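Local coordinates for AlyGC (Glaciecola chathamensis, PDB 5GKD), which cleaves the polysaccharide alginate as a lyase of polysaccharide lyase family 6, probably by beta-elimination, at residues 287-293 with 321-327; 316-322 with 345-349; 351-355 with 374-379; 688-692 with 715-719. The contacts are given in a common frame with arbitrary orientation. Numbering follows the deposited sequence.

Contact 1. Residues 287-293 with 321-327; sequences SGLTVMN and HIQFAAG
V291 (chi1 t) sets its CG2 against the ring edge of F324 (chi1 m), 3.7 Å from CD1, on the face that L289 and I322 share (L289 CB to I322 CG2, 4.1 Å). The strands are parallel and extended, pairing L289 with I322, T290 with Q323 and V291 with F324 at CA spacings of 4.8 to 4.9 Å. The ladder runs Q323 N to L289 O, 2.9 Å, and V291 N to Q323 O, 2.9 Å. A325 then takes phi/psi 57/30 and the chain turns a corner, so the register slips by one in a beta bulge. Pairing resumes at M292 with A326: A326 N to V291 O, 3.1 Å; N293 N to A326 O, 3.0 Å. On the other face T290 CG2 meets A326 CB at 3.7 Å. This is coil-on-coil stacking in a parallel beta-helix. Strand 263-265 continues the sheet beyond 289-292, while L289, V291, I322 and F324 pack inward on strands 310-317 and 339-347.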
loop_
_atom_site.group_PDB
_atom_site.type_symbol
_atom_site.label_atom_id
_atom_site.label_comp_id
_atom_site.label_asym_id
_atom_site.label_seq_id
_atom_site.Cartn_x
_atom_site.Cartn_y
_atom_site.Cartn_z
ATOM N N SER A 287 13.783 13.213 28.605
ATOM C CA SER A 287 14.776 13.312 29.667
ATOM C C SER A 287 14.329 12.559 30.924
ATOM O O SER A 287 13.147 12.261 31.122
ATOM C CB SER A 287 15.041 14.774 30.028
ATOM O OG SER A 287 15.507 15.499 28.903
ATOM N N GLY A 288 15.304 12.270 31.787
ATOM C CA GLY A 288 14.988 11.721 33.096
ATOM C C GLY A 288 14.078 12.628 33.899
ATOM O O GLY A 288 13.165 12.163 34.577
ATOM N N LEU A 289 14.307 13.935 33.831
ATOM C CA LEU A 289 13.412 14.888 34.465
ATOM C C LEU A 289 13.265 16.074 33.529
ATOM O O LEU A 289 14.269 16.644 33.098
ATOM C CB LEU A 289 13.951 15.346 35.821
ATOM C CG LEU A 289 13.024 15.697 36.999
ATOM C CD1 LEU A 289 13.681 16.745 37.938
ATOM C CD2 LEU A 289 11.597 16.071 36.616
ATOM N N THR A 290 12.025 16.451 33.233
ATOM C CA THR A 290 11.745 17.504 32.270
ATOM C C THR A 290 10.699 18.448 32.832
ATOM O O THR A 290 9.607 18.006 33.193
ATOM C CB THR A 290 11.224 16.926 30.942
ATOM O OG1 THR A 290 12.148 15.957 30.442
ATOM C CG2 THR A 290 11.036 18.034 29.922
ATOM N N VAL A 291 11.006 19.740 32.853
ATOM C CA VAL A 291 10.029 20.766 33.171
ATOM C C VAL A 291 9.885 21.629 31.925
ATOM O O VAL A 291 10.812 22.359 31.551
ATOM C CB VAL A 291 10.428 21.602 34.392
ATOM C CG1 VAL A 291 9.279 22.510 34.798
ATOM C CG2 VAL A 291 10.812 20.696 35.558
ATOM N N MET A 292 8.734 21.540 31.275
ATOM C CA MET A 292 8.560 22.139 29.961
ATOM C C MET A 292 8.196 23.618 30.038
ATOM O O MET A 292 7.629 24.101 31.022
ATOM C CB MET A 292 7.478 21.404 29.175
ATOM C CG MET A 292 7.972 20.185 28.427
ATOM S SD MET A 292 6.795 19.603 27.184
ATOM C CE MET A 292 6.889 20.923 25.968
ATOM N N ASN A 293 8.546 24.332 28.975
ATOM C CA ASN A 293 7.903 25.594 28.646
ATOM C C ASN A 293 6.526 25.324 28.067
ATOM O O ASN A 293 6.303 24.300 27.428
ATOM C CB ASN A 293 8.736 26.376 27.625
ATOM C CG ASN A 293 9.510 27.517 28.261
ATOM O OD1 ASN A 293 9.876 27.443 29.420
ATOM N ND2 ASN A 293 9.710 28.596 27.515
ATOM N N HIS A 321 20.156 13.601 31.600
ATOM C CA HIS A 321 19.599 14.912 31.291
ATOM C C HIS A 321 18.467 15.276 32.241
ATOM O O HIS A 321 17.484 14.538 32.365
ATOM C CB HIS A 321 19.140 14.978 29.834
ATOM C CG HIS A 321 20.261 14.821 28.856
ATOM N ND1 HIS A 321 21.104 15.858 28.523
ATOM C CD2 HIS A 321 20.703 13.745 28.169
ATOM C CE1 HIS A 321 22.008 15.431 27.661
ATOM N NE2 HIS A 321 21.788 14.151 27.432
ATOM N N ILE A 322 18.621 16.421 32.903
ATOM C CA ILE A 322 17.568 17.096 33.642
ATOM C C ILE A 322 17.370 18.427 32.941
ATOM O O ILE A 322 18.269 19.272 32.956
ATOM C CB ILE A 322 17.934 17.318 35.118
ATOM C CG1 ILE A 322 18.088 15.996 35.872
ATOM C CG2 ILE A 322 16.906 18.213 35.786
ATOM C CD1 ILE A 322 18.636 16.198 37.287
ATOM N N GLN A 323 16.206 18.637 32.335
ATOM C CA GLN A 323 16.031 19.766 31.435
ATOM C C GLN A 323 14.895 20.656 31.915
ATOM O O GLN A 323 13.757 20.200 32.071
ATOM C CB GLN A 323 15.826 19.271 30.006
ATOM C CG GLN A 323 17.031 18.458 29.542
ATOM C CD GLN A 323 17.185 18.367 28.020
ATOM O OE1 GLN A 323 16.260 18.644 27.265
ATOM N NE2 GLN A 323 18.372 17.974 27.575
ATOM N N PHE A 324 15.213 21.924 32.161
ATOM C CA PHE A 324 14.245 22.910 32.606
ATOM C C PHE A 324 13.924 23.845 31.452
ATOM O O PHE A 324 14.799 24.180 30.648
ATOM C CB PHE A 324 14.777 23.714 33.798
ATOM C CG PHE A 324 15.119 22.877 35.002
ATOM C CD1 PHE A 324 14.121 22.283 35.759
ATOM C CD2 PHE A 324 16.424 22.732 35.410
ATOM C CE1 PHE A 324 14.438 21.537 36.889
ATOM C CE2 PHE A 324 16.740 21.993 36.543
ATOM C CZ PHE A 324 15.748 21.397 37.278
ATOM N N ALA A 325 12.664 24.268 31.386
ATOM C CA ALA A 325 12.145 25.065 30.277
ATOM C C ALA A 325 12.337 24.367 28.929
ATOM O O ALA A 325 12.476 25.018 27.893
ATOM C CB ALA A 325 12.770 26.457 30.269
ATOM N N ALA A 326 12.327 23.038 28.927
ATOM C CA ALA A 326 12.488 22.281 27.691
ATOM C C ALA A 326 11.363 22.578 26.702
ATOM O O ALA A 326 10.212 22.778 27.080
ATOM C CB ALA A 326 12.531 20.784 27.995
ATOM N N GLY A 327 11.705 22.608 25.426
ATOM C CA GLY A 327 10.761 23.005 24.409
ATOM C C GLY A 327 10.656 24.496 24.192
ATOM O O GLY A 327 9.817 24.931 23.393
HETATM O O HOH W 1 18.233 11.419 31.004
#

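Contact 2. Residues 316-322 with 345-349; sequences LVNVEHI and LIVND
Two successive coils of the parallel beta-helix stack here, joined by a short parallel strand pairing and, where the strands end, by an asparagine-mediated link between the turns. L316 pairs with I346 (CA atoms 4.8 Å apart) and V317 with V347 (4.9 Å), all with extended backbones. The ladder consists of L316 N to L345 O at 2.7 Å, V347 N to L316 O at 3.0 Å and N318 N to V347 O at 2.9 Å. At N318 the backbone switches to phi/psi 47/45, ending the strand and starting the bend that leads to I322. With chi1 m, N318 OD1 accepts from D349 N at 3.2 Å, and its ND2 makes a weak bond to D349 OD2 at 3.3 Å. Water fills the gap behind the bend: water 2 accepts from V319 N at 2.8 Å and lies 3.2 Å from V347 O. On the face carrying L316 and I346, I322 (m, t) returns to place CD1 3.8 Å from I346 CD1. V317 and V347 point to the other face and pack on M390 of strand 390-392. Strand 364-372 lies beyond 345-347, with L371 against I346, and L277 of strand 271-278 bonds to V317 through the backbone.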
loop_
_atom_site.group_PDB
_atom_site.type_symbol
_atom_site.label_atom_id
_atom_site.label_comp_id
_atom_site.label_asym_id
_atom_site.label_seq_id
_atom_site.Cartn_x
_atom_site.Cartn_y
_atom_site.Cartn_z
ATOM N N LEU A 316 18.053 10.904 41.822
ATOM C CA LEU A 316 18.409 10.795 40.415
ATOM C C LEU A 316 19.856 10.338 40.332
ATOM O O LEU A 316 20.774 11.120 40.607
ATOM C CB LEU A 316 18.192 12.123 39.686
ATOM C CG LEU A 316 16.735 12.604 39.634
ATOM C CD1 LEU A 316 16.394 13.516 40.777
ATOM C CD2 LEU A 316 16.407 13.300 38.298
ATOM N N VAL A 317 20.058 9.077 39.956
ATOM C CA VAL A 317 21.385 8.481 39.855
ATOM C C VAL A 317 21.702 8.251 38.388
ATOM O O VAL A 317 20.955 7.550 37.689
ATOM C CB VAL A 317 21.472 7.160 40.629
ATOM C CG1 VAL A 317 22.873 6.596 40.543
ATOM C CG2 VAL A 317 21.068 7.350 42.047
ATOM N N ASN A 318 22.827 8.806 37.932
ATOM C CA ASN A 318 23.275 8.688 36.542
ATOM C C ASN A 318 22.130 8.968 35.566
ATOM O O ASN A 318 21.899 8.229 34.608
ATOM C CB ASN A 318 23.906 7.321 36.281
ATOM C CG ASN A 318 25.176 7.107 37.097
ATOM O OD1 ASN A 318 25.798 8.063 37.537
ATOM N ND2 ASN A 318 25.555 5.857 37.306
ATOM N N VAL A 319 21.381 10.030 35.838
ATOM C CA VAL A 319 20.361 10.517 34.920
ATOM C C VAL A 319 21.061 11.543 34.045
ATOM O O VAL A 319 21.562 12.553 34.542
ATOM C CB VAL A 319 19.159 11.103 35.668
ATOM C CG1 VAL A 319 18.206 11.800 34.716
ATOM C CG2 VAL A 319 18.423 9.983 36.404
ATOM N N GLU A 320 21.166 11.251 32.750
ATOM C CA GLU A 320 22.046 12.056 31.917
ATOM C C GLU A 320 21.477 13.442 31.659
ATOM O O GLU A 320 22.245 14.396 31.536
ATOM C CB GLU A 320 22.345 11.323 30.611
ATOM C CG GLU A 320 23.046 9.991 30.874
ATOM C CD GLU A 320 23.464 9.235 29.624
ATOM O OE1 GLU A 320 23.330 9.766 28.496
ATOM O OE2 GLU A 320 23.946 8.091 29.784
ATOM N N HIS A 321 20.156 13.601 31.600
ATOM C CA HIS A 321 19.599 14.912 31.291
ATOM C C HIS A 321 18.467 15.276 32.241
ATOM O O HIS A 321 17.484 14.538 32.365
ATOM C CB HIS A 321 19.140 14.978 29.834
ATOM C CG HIS A 321 20.261 14.821 28.856
ATOM N ND1 HIS A 321 21.104 15.858 28.523
ATOM C CD2 HIS A 321 20.703 13.745 28.169
ATOM C CE1 HIS A 321 22.008 15.431 27.661
ATOM N NE2 HIS A 321 21.788 14.151 27.432
ATOM N N ILE A 322 18.621 16.421 32.903
ATOM C CA ILE A 322 17.568 17.096 33.642
ATOM C C ILE A 322 17.370 18.427 32.941
ATOM O O ILE A 322 18.269 19.272 32.956
ATOM C CB ILE A 322 17.934 17.318 35.118
ATOM C CG1 ILE A 322 18.088 15.996 35.872
ATOM C CG2 ILE A 322 16.906 18.213 35.786
ATOM C CD1 ILE A 322 18.636 16.198 37.287
ATOM N N LEU A 345 18.145 14.550 45.405
ATOM C CA LEU A 345 19.483 13.983 45.445
ATOM C C LEU A 345 19.882 13.602 44.032
ATOM O O LEU A 345 19.202 12.800 43.382
ATOM C CB LEU A 345 19.546 12.769 46.374
ATOM C CG LEU A 345 20.822 11.922 46.325
ATOM C CD1 LEU A 345 22.019 12.646 46.897
ATOM C CD2 LEU A 345 20.619 10.613 47.073
ATOM N N ILE A 346 20.985 14.176 43.571
ATOM C CA ILE A 346 21.515 13.964 42.234
ATOM C C ILE A 346 22.933 13.451 42.394
ATOM O O ILE A 346 23.802 14.167 42.902
ATOM C CB ILE A 346 21.499 15.255 41.397
ATOM C CG1 ILE A 346 20.092 15.848 41.314
ATOM C CG2 ILE A 346 22.058 14.989 40.029
ATOM C CD1 ILE A 346 20.034 17.201 40.626
ATOM N N VAL A 347 23.167 12.217 41.979
ATOM C CA VAL A 347 24.484 11.612 41.988
ATOM C C VAL A 347 24.773 11.175 40.565
ATOM O O VAL A 347 24.043 10.347 40.005
ATOM C CB VAL A 347 24.577 10.424 42.956
ATOM C CG1 VAL A 347 25.990 9.847 42.922
ATOM C CG2 VAL A 347 24.193 10.847 44.355
ATOM N N ASN A 348 25.829 11.725 39.982
ATOM C CA ASN A 348 26.155 11.478 38.584
ATOM C C ASN A 348 27.656 11.290 38.480
ATOM O O ASN A 348 28.412 12.131 38.973
ATOM C CB ASN A 348 25.683 12.657 37.720
ATOM C CG ASN A 348 25.688 12.350 36.247
ATOM O OD1 ASN A 348 26.548 11.638 35.758
ATOM N ND2 ASN A 348 24.728 12.902 35.529
ATOM N N ASP A 349 28.095 10.201 37.857
ATOM C CA ASP A 349 29.522 9.961 37.698
ATOM C C ASP A 349 30.063 10.432 36.347
ATOM O O ASP A 349 31.166 10.038 35.958
ATOM C CB ASP A 349 29.841 8.477 37.926
ATOM C CG ASP A 349 29.136 7.551 36.947
ATOM O OD1 ASP A 349 28.900 7.930 35.786
ATOM O OD2 ASP A 349 28.822 6.414 37.346
HETATM O O HOH W 2 22.002 11.726 37.987
HETATM O O HOH W 3 21.823 14.103 36.763
HETATM O O HOH W 4 25.158 13.333 32.279
#

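Contact 3. Residues 351-355 with 374-379; sequences GTDGI and DAKPSI
D353 is the polar hub between these two loops, which run roughly the same way, their end-to-end directions 21° apart. With chi1 p, its carboxylate reaches across: OD1 accepts from S378 OG at 2.6 Å and OD2 from S378 N at 2.7 Å. OD1 also takes I355 N at 3.1 Å, closing an Asx turn over G354 (phi/psi 74/4). A single backbone bridge joins T352 and K376, with K376 N to G351 O at 3.1 Å and D353 N to K376 O at 3.2 Å. Waters serve several of the remaining groups. Water 6 lies 2.9 Å from T352 OG1 and donates to K376 O (2.7 Å) and S378 OG (2.9 Å); water 7 donates to D353 OD2 (2.8 Å) and accepts from I379 N (3.1 Å). Apolar contact is slight, chiefly I355 CG2 to I379 CD1 at 3.9 Å. Neighbouring beta-helix turns are thus joined where regular strand pairing is absent, and the buried D353 carboxylate is satisfied by two backbone NH groups, a hydroxyl and a water, its charge met by neutral donors from both loops.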
loop_
_atom_site.group_PDB
_atom_site.type_symbol
_atom_site.label_atom_id
_atom_site.label_comp_id
_atom_site.label_asym_id
_atom_site.label_seq_id
_atom_site.Cartn_x
_atom_site.Cartn_y
_atom_site.Cartn_z
ATOM N N GLY A 351 30.595 13.670 35.523
ATOM C CA GLY A 351 31.283 14.933 35.663
ATOM C C GLY A 351 30.383 16.149 35.721
ATOM O O GLY A 351 30.871 17.253 35.983
ATOM N N THR A 352 29.093 15.976 35.499
ATOM C CA THR A 352 28.158 17.078 35.454
ATOM C C THR A 352 26.926 16.698 36.259
ATOM O O THR A 352 26.665 15.521 36.511
ATOM C CB THR A 352 27.787 17.402 33.995
ATOM O OG1 THR A 352 27.110 18.654 33.925
ATOM C CG2 THR A 352 26.885 16.321 33.419
ATOM N N ASP A 353 26.160 17.707 36.664
ATOM C CA ASP A 353 24.874 17.424 37.280
ATOM C C ASP A 353 23.789 17.075 36.259
ATOM O O ASP A 353 22.662 16.785 36.655
ATOM C CB ASP A 353 24.439 18.601 38.159
ATOM C CG ASP A 353 24.219 19.883 37.379
ATOM O OD1 ASP A 353 24.434 19.917 36.150
ATOM O OD2 ASP A 353 23.836 20.883 38.014
ATOM N N GLY A 354 24.105 17.088 34.967
ATOM C CA GLY A 354 23.173 16.772 33.912
ATOM C C GLY A 354 22.138 17.837 33.609
ATOM O O GLY A 354 21.289 17.615 32.741
ATOM N N ILE A 355 22.197 18.993 34.262
ATOM C CA ILE A 355 21.138 19.989 34.153
ATOM C C ILE A 355 21.405 20.912 32.973
ATOM O O ILE A 355 22.527 21.400 32.790
ATOM C CB ILE A 355 21.010 20.790 35.452
ATOM C CG1 ILE A 355 20.486 19.894 36.573
ATOM C CG2 ILE A 355 20.131 21.994 35.238
ATOM C CD1 ILE A 355 20.649 20.504 37.968
ATOM N N ASP A 374 31.924 15.556 42.677
ATOM C CA ASP A 374 32.576 15.524 41.375
ATOM C C ASP A 374 31.703 16.043 40.245
ATOM O O ASP A 374 32.168 16.099 39.105
ATOM C CB ASP A 374 33.011 14.103 41.025
ATOM C CG ASP A 374 34.055 13.571 41.969
ATOM O OD1 ASP A 374 34.848 14.384 42.478
ATOM O OD2 ASP A 374 34.076 12.342 42.191
ATOM N N ALA A 375 30.462 16.404 40.511
ATOM C CA ALA A 375 29.525 16.771 39.454
ATOM C C ALA A 375 29.389 18.286 39.438
ATOM O O ALA A 375 28.727 18.858 40.301
ATOM C CB ALA A 375 28.176 16.091 39.660
ATOM N N LYS A 376 30.036 18.925 38.463
ATOM C CA LYS A 376 29.940 20.352 38.184
ATOM C C LYS A 376 28.494 20.825 38.278
ATOM O O LYS A 376 27.658 20.417 37.465
ATOM C CB LYS A 376 30.486 20.651 36.782
ATOM C CG LYS A 376 31.827 21.349 36.728
ATOM C CD LYS A 376 32.973 20.365 36.807
ATOM C CE LYS A 376 34.307 21.084 36.885
ATOM N NZ LYS A 376 35.393 20.176 37.330
ATOM N N PRO A 377 28.152 21.668 39.250
ATOM C CA PRO A 377 26.776 22.165 39.347
ATOM C C PRO A 377 26.498 23.184 38.257
ATOM O O PRO A 377 27.300 24.088 38.022
ATOM C CB PRO A 377 26.724 22.811 40.733
ATOM C CG PRO A 377 28.131 23.171 41.028
ATOM C CD PRO A 377 29.009 22.181 40.330
ATOM N N SER A 378 25.365 23.026 37.578
ATOM C CA SER A 378 24.925 24.013 36.601
ATOM C C SER A 378 24.191 25.176 37.246
ATOM O O SER A 378 23.990 26.199 36.590
ATOM C CB SER A 378 24.010 23.369 35.544
ATOM O OG SER A 378 24.617 22.239 34.924
ATOM N N ILE A 379 23.776 25.037 38.502
ATOM C CA ILE A 379 23.029 26.061 39.222
ATOM C C ILE A 379 23.670 26.219 40.594
ATOM O O ILE A 379 23.959 25.219 41.258
ATOM C CB ILE A 379 21.542 25.684 39.360
ATOM C CG1 ILE A 379 20.895 25.545 37.985
ATOM C CG2 ILE A 379 20.796 26.711 40.202
ATOM C CD1 ILE A 379 19.598 24.741 38.001
HETATM O O HOH W 5 30.826 13.200 38.269
HETATM O O HOH W 6 27.396 21.350 34.934
HETATM O O HOH W 7 23.337 22.458 40.244
#

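Contact 4. Residues 688-692 with 715-719; sequences GEPKT and GATTT
The two segments run side by side, their end-to-end directions 17° apart, and enter a parallel pairing that joins adjacent coils of the second beta-helix, the C-terminal one. E689 starts with phi/psi 47/60, its CA 4.2 Å from that of A716; P690 (-64/156) and A716 (-62/157) then lead both chains into extended strand. The peptide bond before G715 is cis. K691 pairs with T717 at a CA spacing of 5.1 Å and T692 with T718 at 4.7 Å. Three hydrogen bonds make the ladder: T717 N to P690 O at 3.0 Å, T692 N to T717 O at 3.0 Å and T719 N to T692 O at 2.8 Å. Between them lie the CA-H...O contacts K691 CA to T717 O (3.5 Å) and T718 CA to T692 O (3.6 Å).

T692 and T718, both chi1 m, lie side by side on one face, with T692 CB 4.0 Å from T718 CG2; both side chains also touch L685 of strand 681-685. P690 CG rests on A716 CB at 3.8 Å. On the opposite face K691 CG passes T717 OG1 at 4.1 Å. The carboxylate of E689 makes a salt bridge with R284 of the first beta-helix. T692 OG1 bonds to N668 ND2 and also to water 8, which sits 2.7 Å from T692 OG1 and 2.9 Å from T718 OG1 and donates to T717 O at 3.3 Å.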
loop_
_atom_site.group_PDB
_atom_site.type_symbol
_atom_site.label_atom_id
_atom_site.label_comp_id
_atom_site.label_asym_id
_atom_site.label_seq_id
_atom_site.Cartn_x
_atom_site.Cartn_y
_atom_site.Cartn_z
ATOM N N GLY A 688 11.321 19.806 16.551
ATOM C CA GLY A 688 11.973 19.039 17.578
ATOM C C GLY A 688 13.454 19.148 17.808
ATOM O O GLY A 688 14.027 18.257 18.319
ATOM N N GLU A 689 14.045 20.259 17.397
ATOM C CA GLU A 689 15.453 20.580 17.593
ATOM C C GLU A 689 16.374 19.397 17.216
ATOM O O GLU A 689 17.099 18.892 18.055
ATOM C CB GLU A 689 15.711 21.035 19.025
ATOM C CG GLU A 689 14.859 22.253 19.437
ATOM C CD GLU A 689 15.025 22.663 20.897
ATOM O OE1 GLU A 689 14.627 21.901 21.802
ATOM O OE2 GLU A 689 15.532 23.762 21.153
ATOM N N PRO A 690 16.329 18.953 15.962
ATOM C CA PRO A 690 17.188 17.834 15.564
ATOM C C PRO A 690 18.655 18.198 15.665
ATOM O O PRO A 690 19.040 19.364 15.591
ATOM C CB PRO A 690 16.788 17.573 14.112
ATOM C CG PRO A 690 16.306 18.880 13.630
ATOM C CD PRO A 690 15.635 19.539 14.812
ATOM N N LYS A 691 19.484 17.163 15.810
ATOM C CA LYS A 691 20.921 17.289 16.001
ATOM C C LYS A 691 21.636 16.704 14.789
ATOM O O LYS A 691 21.455 15.525 14.469
ATOM C CB LYS A 691 21.349 16.578 17.285
ATOM C CG LYS A 691 20.582 17.025 18.522
ATOM C CD LYS A 691 20.898 16.157 19.739
ATOM C CE LYS A 691 20.568 16.894 21.036
ATOM N NZ LYS A 691 19.159 17.394 21.100
ATOM N N THR A 692 22.458 17.525 14.135
ATOM C CA THR A 692 23.169 17.153 12.918
ATOM C C THR A 692 24.657 17.462 13.061
ATOM O O THR A 692 25.022 18.569 13.466
ATOM C CB THR A 692 22.602 17.911 11.713
ATOM O OG1 THR A 692 21.220 17.595 11.562
ATOM C CG2 THR A 692 23.341 17.544 10.445
ATOM N N GLY A 715 14.643 25.203 16.723
ATOM C CA GLY A 715 15.643 25.220 15.717
ATOM C C GLY A 715 16.764 24.294 16.112
ATOM O O GLY A 715 17.208 24.187 17.227
ATOM N N ALA A 716 17.205 23.618 15.102
ATOM C CA ALA A 716 18.206 22.624 15.123
ATOM C C ALA A 716 19.588 23.039 15.567
ATOM O O ALA A 716 19.965 24.187 15.482
ATOM C CB ALA A 716 18.292 22.129 13.709
ATOM N N THR A 717 20.348 22.070 16.023
ATOM C CA THR A 717 21.718 22.296 16.351
ATOM C C THR A 717 22.395 21.546 15.221
ATOM O O THR A 717 22.384 20.343 15.156
ATOM C CB THR A 717 22.118 21.902 17.762
ATOM O OG1 THR A 717 22.589 20.570 17.787
ATOM C CG2 THR A 717 20.984 22.050 18.683
ATOM N N THR A 718 22.953 22.323 14.320
ATOM C CA THR A 718 23.516 21.814 13.077
ATOM C C THR A 718 24.976 22.237 12.999
ATOM O O THR A 718 25.274 23.430 12.878
ATOM C CB THR A 718 22.727 22.339 11.883
ATOM O OG1 THR A 718 21.345 22.031 12.068
ATOM C CG2 THR A 718 23.218 21.723 10.578
ATOM N N THR A 719 25.870 21.259 13.070
ATOM C CA THR A 719 27.312 21.456 12.991
ATOM C C THR A 719 27.802 20.826 11.695
ATOM O O THR A 719 27.824 19.599 11.569
ATOM C CB THR A 719 28.012 20.823 14.192
ATOM O OG1 THR A 719 27.652 21.517 15.383
ATOM C CG2 THR A 719 29.536 20.850 14.030
HETATM O O HOH W 8 20.047 19.588 12.975
#

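Overall arrangement
Contacts 1, 2 and 3 join successive coils of one beta-helix. Contacts 1 and 2 share H321 and I322, and their centres lie 13 Å apart; contacts 2 and 3 are closer, at 9 Å. I322 ties the three together: its N lies 2.9 Å from G354 O, a probable hydrogen bond, and its CB packs 3.9 Å from I355 CG1. Contact 1 comes nearest the ligand site, the M292 side chain lying about 6 Å from the carbonate held by E214, R240, R264 and Y303 and about 11 Å from the calcium. Contact 4 belongs to the second beta-helix, its centre 17 Å from that of contact 1, without touching it; R284, which bonds S287, reaches across to E689.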